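Local coordinates for competence/damage-inducible protein CinA (Agrobacterium tumefaciens, PDB 2A9S) that is of unknown function but belongs to the competence/damage-inducible CinA family, some members of which deamidate nicotinamide mononucleotide, at residues A[27-32]-A[98-103]; A[104-109]-A[124-129]. One frame throughout, in Å; residues are numbered along the deposited sequence. Where two conformers were deposited one is given.

How the contacts relate
Both contacts pair strands of one mixed sheet, and both use strand 102-108. In contact 1 its first residues lie parallel to strand 28-32; in contact 2 the remainder runs antiparallel to strand 123-130. The order across this region is therefore 28-32, 102-108, 123-130, and the two contact centres are about 13 Å apart. Probable backbone hydrogen bonds tie them together: Ala31 N lies 2.9 Å from Val104 O, and Ala103 O lies 2.9 Å from Lys129 N. Side chains of Val28, Phe102, Val104 and Leu126 share the face covered by helix 147-167, while those of Ser29, Ala103, Ala105 and Ala127 are on the other, beside helix 84-96.

Contact 1: A[27-32]-A[98-103]; sequences MVSTAE and SRANFA
Asn101 turns the edge of its carboxamide toward Met27: OD1 receives Met27 N at 2.8 Å, on a lone pair in the amide plane. CG lies beside the Asn101 backbone N, anti to the carbonyl carbon (chi1 -51°), which sets the amide next to the start of the partner strand. A short polar side chain suits this place because it takes up a backbone N-H before regular pairing begins. Met27 O lies obliquely to the other flat group, the Phe102 ring, and 4.3 Å from Phe102 CB; Phe21 meets that ring with planes about 60° apart.

Parallel pairing follows. Met27 O accepts Phe102 N at 3.2 Å and, weakly, Asn101 N; Ser29 N then gives a bond to Phe102 O at 3.0 Å. Ser29 and Ala103 turn to the face away from Val28 and Phe102; in the conformer given, Ser29 OG lies 3.4 Å from Ala103 CB and is hydrogen-bonded to Ala94 O. Before the strand, Ala100 CB sits 3.5 Å from Met27 O, and Ser98 makes an ST turn, OG accepting Ala100 N at 3.0 Å.

Within the sheet, strand 28-32 lies between strands 102-108 and 53-59, Val28 bonding through its backbone to Val52 and Asp54. Phe102 packs on Leu162 and Leu165 of helix 147-167, as does Val28, in its given conformer, on Leu162; helix 84-96 lies across the other face.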
ATOM      1  N   MET A  27     -10.786  13.626   0.687  1.00 12.81           N
ATOM      2  CA  MET A  27      -9.957  12.515   0.259  1.00 13.30           C
ATOM      3  C   MET A  27      -8.832  12.294   1.255  1.00 12.08           C
ATOM      4  O   MET A  27      -8.464  13.214   2.021  1.00 12.42           O
ATOM      5  CB  MET A  27      -9.379  12.724  -1.142  1.00 13.57           C
ATOM      6  CG  MET A  27     -10.455  12.815  -2.255  1.00 16.29           C
ATOM      7  SD  MET A  27      -9.753  12.821  -3.927  1.00 13.56           S
ATOM      8  CE  MET A  27      -9.615  11.046  -4.147  1.00 18.16           C
ATOM      9  N   VAL A  28      -8.285  11.073   1.225  1.00 11.72           N
ATOM     10  CA  VAL A  28      -7.261  10.652   2.167  0.50 11.57           C
ATOM     11  C   VAL A  28      -6.045  10.098   1.427  1.00 11.32           C
ATOM     12  O   VAL A  28      -6.184   9.506   0.340  1.00 12.48           O
ATOM     13  CB  VAL A  28      -7.811   9.573   3.157  0.50 11.87           C
ATOM     14  CG1 VAL A  28      -8.335   8.354   2.409  0.50 13.16           C
ATOM     15  CG2 VAL A  28      -6.739   9.181   4.206  0.50 10.90           C
ATOM     16  N   SER A  29      -4.882  10.271   2.023  1.00 10.50           N
ATOM     17  CA  SER A  29      -3.697   9.565   1.560  0.50 10.12           C
ATOM     18  C   SER A  29      -3.065   8.879   2.745  1.00 10.42           C
ATOM     19  O   SER A  29      -3.269   9.287   3.884  1.00 10.75           O
ATOM     20  CB  SER A  29      -2.703  10.501   0.883  0.50  9.95           C
ATOM     21  OG  SER A  29      -2.210  11.469   1.777  0.50  9.41           O
ATOM     22  N   THR A  30      -2.318   7.818   2.468  1.00  9.65           N
ATOM     23  CA  THR A  30      -1.765   7.021   3.552  1.00 10.40           C
ATOM     24  C   THR A  30      -0.283   6.917   3.330  1.00 10.32           C
ATOM     25  O   THR A  30       0.174   6.881   2.176  1.00 10.27           O
ATOM     26  CB  THR A  30      -2.409   5.588   3.566  1.00 11.84           C
ATOM     27  OG1 THR A  30      -2.086   4.904   2.358  1.00 16.06           O
ATOM     28  CG2 THR A  30      -3.959   5.690   3.616  1.00 10.67           C
ATOM     29  N   ALA A  31       0.464   6.819   4.427  1.00  9.75           N
ATOM     30  CA  ALA A  31       1.899   6.641   4.363  1.00 10.24           C
ATOM     31  C   ALA A  31       2.226   5.531   5.347  1.00 10.21           C
ATOM     32  O   ALA A  31       2.019   5.720   6.541  1.00 11.21           O
ATOM     33  CB  ALA A  31       2.608   7.908   4.784  1.00  9.62           C
ATOM     34  N   GLU A  32       2.757   4.406   4.877  1.00 11.56           N
ATOM     35  CA  GLU A  32       2.785   3.223   5.720  1.00 12.63           C
ATOM     36  C   GLU A  32       4.169   2.609   5.779  1.00 13.57           C
ATOM     37  O   GLU A  32       4.783   2.321   4.755  1.00 13.87           O
ATOM     38  CB  GLU A  32       1.796   2.168   5.197  1.00 13.43           C
ATOM     39  CG  GLU A  32       0.375   2.725   5.016  1.00 15.83           C
ATOM     40  CD  GLU A  32      -0.601   1.680   4.642  1.00 12.86           C
ATOM     41  OE1 GLU A  32      -0.588   0.619   5.304  1.00 11.57           O
ATOM     42  OE2 GLU A  32      -1.392   1.955   3.707  1.00 12.69           O
ATOM     43  N   SER A  98       0.242  14.890  -2.327  1.00 17.58           N
ATOM     44  CA  SER A  98      -1.001  14.297  -2.790  1.00 17.43           C
ATOM     45  C   SER A  98      -2.055  15.372  -2.972  1.00 16.91           C
ATOM     46  O   SER A  98      -1.787  16.559  -2.688  1.00 18.15           O
ATOM     47  CB  SER A  98      -1.492  13.248  -1.793  1.00 17.16           C
ATOM     48  OG  SER A  98      -2.199  13.842  -0.717  1.00 16.27           O
ATOM     49  N   ARG A  99      -3.240  14.954  -3.419  1.00 16.47           N
ATOM     50  CA  ARG A  99      -4.389  15.840  -3.528  1.00 17.49           C
ATOM     51  C   ARG A  99      -5.358  15.611  -2.386  1.00 16.79           C
ATOM     52  O   ARG A  99      -6.478  16.095  -2.440  1.00 17.74           O
ATOM     53  CB  ARG A  99      -5.121  15.636  -4.871  1.00 18.01           C
ATOM     54  CG  ARG A  99      -4.201  15.488  -6.047  1.00 22.66           C
ATOM     55  CD  ARG A  99      -4.955  15.701  -7.335  1.00 32.74           C
ATOM     56  NE  ARG A  99      -4.143  16.465  -8.282  1.00 37.50           N
ATOM     57  CZ  ARG A  99      -4.324  17.756  -8.557  1.00 40.52           C
ATOM     58  NH1 ARG A  99      -5.307  18.446  -7.978  1.00 41.26           N
ATOM     59  NH2 ARG A  99      -3.520  18.357  -9.425  1.00 43.39           N
ATOM     60  N   ALA A 100      -4.924  14.929  -1.325  1.00 16.01           N
ATOM     61  CA  ALA A 100      -5.829  14.607  -0.226  1.00 15.55           C
ATOM     62  C   ALA A 100      -6.044  15.807   0.684  1.00 15.09           C
ATOM     63  O   ALA A 100      -5.208  16.707   0.767  1.00 15.94           O
ATOM     64  CB  ALA A 100      -5.297  13.446   0.596  1.00 15.51           C
ATOM     65  N   ASN A 101      -7.176  15.794   1.371  1.00 15.29           N
ATOM     66  CA  ASN A 101      -7.409  16.671   2.503  1.00 14.65           C
ATOM     67  C   ASN A 101      -6.755  16.222   3.810  1.00 15.11           C
ATOM     68  O   ASN A 101      -6.405  17.068   4.634  1.00 14.82           O
ATOM     69  CB  ASN A 101      -8.900  16.825   2.737  1.00 15.41           C
ATOM     70  CG  ASN A 101      -9.633  17.217   1.481  1.00 16.41           C
ATOM     71  OD1 ASN A 101     -10.059  16.372   0.692  1.00 19.06           O
ATOM     72  ND2 ASN A 101      -9.756  18.529   1.272  1.00 20.42           N
ATOM     73  N   PHE A 102      -6.649  14.895   4.015  1.00 13.75           N
ATOM     74  CA  PHE A 102      -6.058  14.325   5.244  1.00 13.35           C
ATOM     75  C   PHE A 102      -5.022  13.273   4.873  1.00 12.12           C
ATOM     76  O   PHE A 102      -5.190  12.575   3.867  1.00 11.95           O
ATOM     77  CB  PHE A 102      -7.120  13.605   6.098  1.00 13.56           C
ATOM     78  CG  PHE A 102      -8.340  14.447   6.442  1.00 15.74           C
ATOM     79  CD1 PHE A 102      -8.208  15.671   7.087  1.00 18.74           C
ATOM     80  CD2 PHE A 102      -9.614  13.985   6.125  1.00 18.87           C
ATOM     81  CE1 PHE A 102      -9.338  16.452   7.397  1.00 20.26           C
ATOM     82  CE2 PHE A 102     -10.746  14.745   6.426  1.00 20.87           C
ATOM     83  CZ  PHE A 102     -10.616  15.976   7.071  1.00 18.13           C
ATOM     84  N   ALA A 103      -3.969  13.140   5.677  1.00 11.89           N
ATOM     85  CA  ALA A 103      -3.042  12.009   5.507  1.00 11.29           C
ATOM     86  C   ALA A 103      -2.897  11.313   6.851  1.00 11.50           C
ATOM     87  O   ALA A 103      -2.995  11.953   7.925  1.00 12.21           O
ATOM     88  CB  ALA A 103      -1.690  12.447   4.976  1.00 11.24           C
TER

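Contact 2: A[104-109]-A[124-129]; sequences VAVTGI and VHLATK
Thr107 and His125 face each other as a hydrogen-bonded antiparallel pair, their backbones joined twice: His125 N to Thr107 O at 2.8 Å and Thr107 N to His125 O at 3.0 Å. Their side chains leave the same face of the sheet and cross obliquely, Thr107 CG2 lying 4.0 Å from His125 CB. Because OG1 is anti to the Thr107 backbone N (chi1 179°), the methyl takes the place between N and the carbonyl carbon, while the hydroxyl bonds to Ala81 O. A beta-branched threonine thus supplies a methyl for its neighbour and a polar end for a loop. The imidazole of His125 has its own partner: ND1 is hydrogen-bonded to His137 NE2, and the two rings meet with planes about 15° apart.

Val104 works on the other face. Its CG2 presses on Thr128 CG2 at 3.4 Å, tighter than normal van der Waals contact. Further along, Val106 CG1 rests 3.6 Å from Leu126 CD2, the two side chains side by side and pointing the same way. Gly108, with no CB to run into Val124 CG2 on this face, can come within 3.9 Å of Val124, CA to CA.

The strands are consecutive in sequence, joined by a long loop. Leu126 and Thr128 pack on Met161 of helix 147-167; Ala105 and Ala127, small enough for close approach, meet helix 84-96. Strand 28-32 flanks 102-108, and strand 135-141 borders 123-130.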
ATOM      1  N   VAL A 104      -2.742   9.999   6.809  1.00 11.14           N
ATOM      2  CA  VAL A 104      -2.405   9.251   8.020  1.00 10.44           C
ATOM      3  C   VAL A 104      -1.091   8.528   7.750  1.00 10.17           C
ATOM      4  O   VAL A 104      -0.921   7.928   6.675  1.00 10.10           O
ATOM      5  CB  VAL A 104      -3.540   8.250   8.443  1.00 10.27           C
ATOM      6  CG1 VAL A 104      -3.894   7.263   7.298  1.00 15.06           C
ATOM      7  CG2 VAL A 104      -3.182   7.550   9.819  1.00 12.67           C
ATOM      8  N   ALA A 105      -0.196   8.560   8.744  1.00  9.98           N
ATOM      9  CA  ALA A 105       1.136   7.967   8.643  1.00 10.04           C
ATOM     10  C   ALA A 105       1.389   7.053   9.841  1.00 10.07           C
ATOM     11  O   ALA A 105       1.024   7.406  10.962  1.00  9.75           O
ATOM     12  CB  ALA A 105       2.201   9.076   8.613  1.00 11.36           C
ATOM     13  N   VAL A 106       2.001   5.901   9.602  1.00  9.44           N
ATOM     14  CA  VAL A 106       2.318   4.972  10.707  1.00  9.88           C
ATOM     15  C   VAL A 106       3.744   4.469  10.564  1.00 10.68           C
ATOM     16  O   VAL A 106       4.201   4.160   9.432  1.00  9.69           O
ATOM     17  CB  VAL A 106       1.302   3.775  10.819  1.00  9.81           C
ATOM     18  CG1 VAL A 106      -0.132   4.291  10.993  1.00 10.35           C
ATOM     19  CG2 VAL A 106       1.391   2.806   9.617  1.00 10.12           C
ATOM     20  N   THR A 107       4.460   4.399  11.699  1.00 10.80           N
ATOM     21  CA  THR A 107       5.796   3.837  11.707  1.00 12.34           C
ATOM     22  C   THR A 107       5.949   3.066  13.024  1.00 13.26           C
ATOM     23  O   THR A 107       5.679   3.627  14.109  1.00 12.24           O
ATOM     24  CB  THR A 107       6.933   4.902  11.545  1.00 12.79           C
ATOM     25  OG1 THR A 107       8.203   4.235  11.594  1.00 12.96           O
ATOM     26  CG2 THR A 107       6.886   5.989  12.608  1.00 13.08           C
ATOM     27  N   GLY A 108       6.275   1.778  12.921  1.00 12.09           N
ATOM     28  CA  GLY A 108       6.354   0.966  14.147  1.00 13.24           C
ATOM     29  C   GLY A 108       7.128  -0.318  13.980  1.00 13.65           C
ATOM     30  O   GLY A 108       7.739  -0.547  12.916  1.00 14.02           O
ATOM     31  N   ILE A 109       7.078  -1.150  15.035  1.00 12.96           N
ATOM     32  CA  ILE A 109       7.802  -2.413  15.071  1.00 14.10           C
ATOM     33  C   ILE A 109       6.810  -3.561  15.177  1.00 13.33           C
ATOM     34  O   ILE A 109       6.284  -3.821  16.255  1.00 12.08           O
ATOM     35  CB  ILE A 109       8.785  -2.479  16.265  1.00 13.54           C
ATOM     36  CG1 ILE A 109       9.705  -1.258  16.217  1.00 15.87           C
ATOM     37  CG2 ILE A 109       9.557  -3.783  16.214  1.00 13.95           C
ATOM     38  CD1 ILE A 109      10.510  -1.010  17.509  1.00 15.40           C
ATOM     39  N   VAL A 124       4.178   1.646  18.154  1.00  9.45           N
ATOM     40  CA  VAL A 124       3.812   2.200  16.855  1.00 10.06           C
ATOM     41  C   VAL A 124       3.506   3.681  17.075  1.00 10.68           C
ATOM     42  O   VAL A 124       2.785   4.028  18.010  1.00 12.06           O
ATOM     43  CB  VAL A 124       2.553   1.510  16.237  1.00 10.89           C
ATOM     44  CG1 VAL A 124       2.121   2.213  14.897  1.00 12.67           C
ATOM     45  CG2 VAL A 124       2.757   0.001  16.023  1.00  9.53           C
ATOM     46  N   HIS A 125       4.058   4.527  16.222  1.00 10.81           N
ATOM     47  CA  HIS A 125       3.745   5.954  16.229  1.00 11.21           C
ATOM     48  C   HIS A 125       2.801   6.222  15.052  1.00 10.90           C
ATOM     49  O   HIS A 125       3.095   5.818  13.924  1.00 10.08           O
ATOM     50  CB  HIS A 125       5.019   6.785  16.099  1.00 12.51           C
ATOM     51  CG  HIS A 125       5.807   6.861  17.380  1.00 12.55           C
ATOM     52  ND1 HIS A 125       5.465   7.712  18.408  1.00 16.62           N
ATOM     53  CD2 HIS A 125       6.859   6.137  17.822  1.00 14.96           C
ATOM     54  CE1 HIS A 125       6.297   7.541  19.417  1.00 13.33           C
ATOM     55  NE2 HIS A 125       7.163   6.601  19.084  1.00 13.60           N
ATOM     56  N   LEU A 126       1.674   6.874  15.339  1.00 10.24           N
ATOM     57  CA  LEU A 126       0.690   7.207  14.304  1.00 10.94           C
ATOM     58  C   LEU A 126       0.485   8.709  14.319  1.00 12.53           C
ATOM     59  O   LEU A 126       0.430   9.344  15.399  1.00 12.02           O
ATOM     60  CB  LEU A 126      -0.657   6.494  14.526  1.00 12.05           C
ATOM     61  CG  LEU A 126      -0.688   4.968  14.606  1.00 12.16           C
ATOM     62  CD1 LEU A 126      -0.473   4.503  16.056  1.00 11.75           C
ATOM     63  CD2 LEU A 126      -2.007   4.455  14.068  1.00 14.31           C
ATOM     64  N   ALA A 127       0.336   9.281  13.121  1.00 12.22           N
ATOM     65  CA  ALA A 127       0.089  10.728  13.010  1.00 12.76           C
ATOM     66  C   ALA A 127      -0.899  10.939  11.878  1.00 13.71           C
ATOM     67  O   ALA A 127      -0.807  10.289  10.827  1.00 12.60           O
ATOM     68  CB  ALA A 127       1.377  11.485  12.748  1.00 13.12           C
ATOM     69  N   THR A 128      -1.844  11.845  12.093  1.00 15.65           N
ATOM     70  CA  THR A 128      -2.715  12.294  11.008  1.00 16.16           C
ATOM     71  C   THR A 128      -2.604  13.809  10.863  1.00 16.16           C
ATOM     72  O   THR A 128      -2.524  14.527  11.877  1.00 15.89           O
ATOM     73  CB  THR A 128      -4.181  11.898  11.242  1.00 17.44           C
ATOM     74  OG1 THR A 128      -4.615  12.411  12.512  1.00 20.78           O
ATOM     75  CG2 THR A 128      -4.344  10.389  11.248  1.00 19.09           C
ATOM     76  N   LYS A 129      -2.597  14.300   9.625  1.00 15.81           N
ATOM     77  CA  LYS A 129      -2.530  15.753   9.398  1.00 15.92           C
ATOM     78  C   LYS A 129      -3.596  16.236   8.405  1.00 17.18           C
ATOM     79  O   LYS A 129      -3.993  15.499   7.509  1.00 15.36           O
ATOM     80  CB  LYS A 129      -1.130  16.161   8.965  1.00 16.05           C
ATOM     81  CG  LYS A 129      -0.917  17.676   8.879  1.00 18.36           C
ATOM     82  CD  LYS A 129       0.523  18.030   8.636  1.00 21.14           C
ATOM     83  CE  LYS A 129       0.653  19.554   8.617  1.00 22.33           C
ATOM     84  NZ  LYS A 129       2.077  19.966   8.664  1.00 25.41           N
TER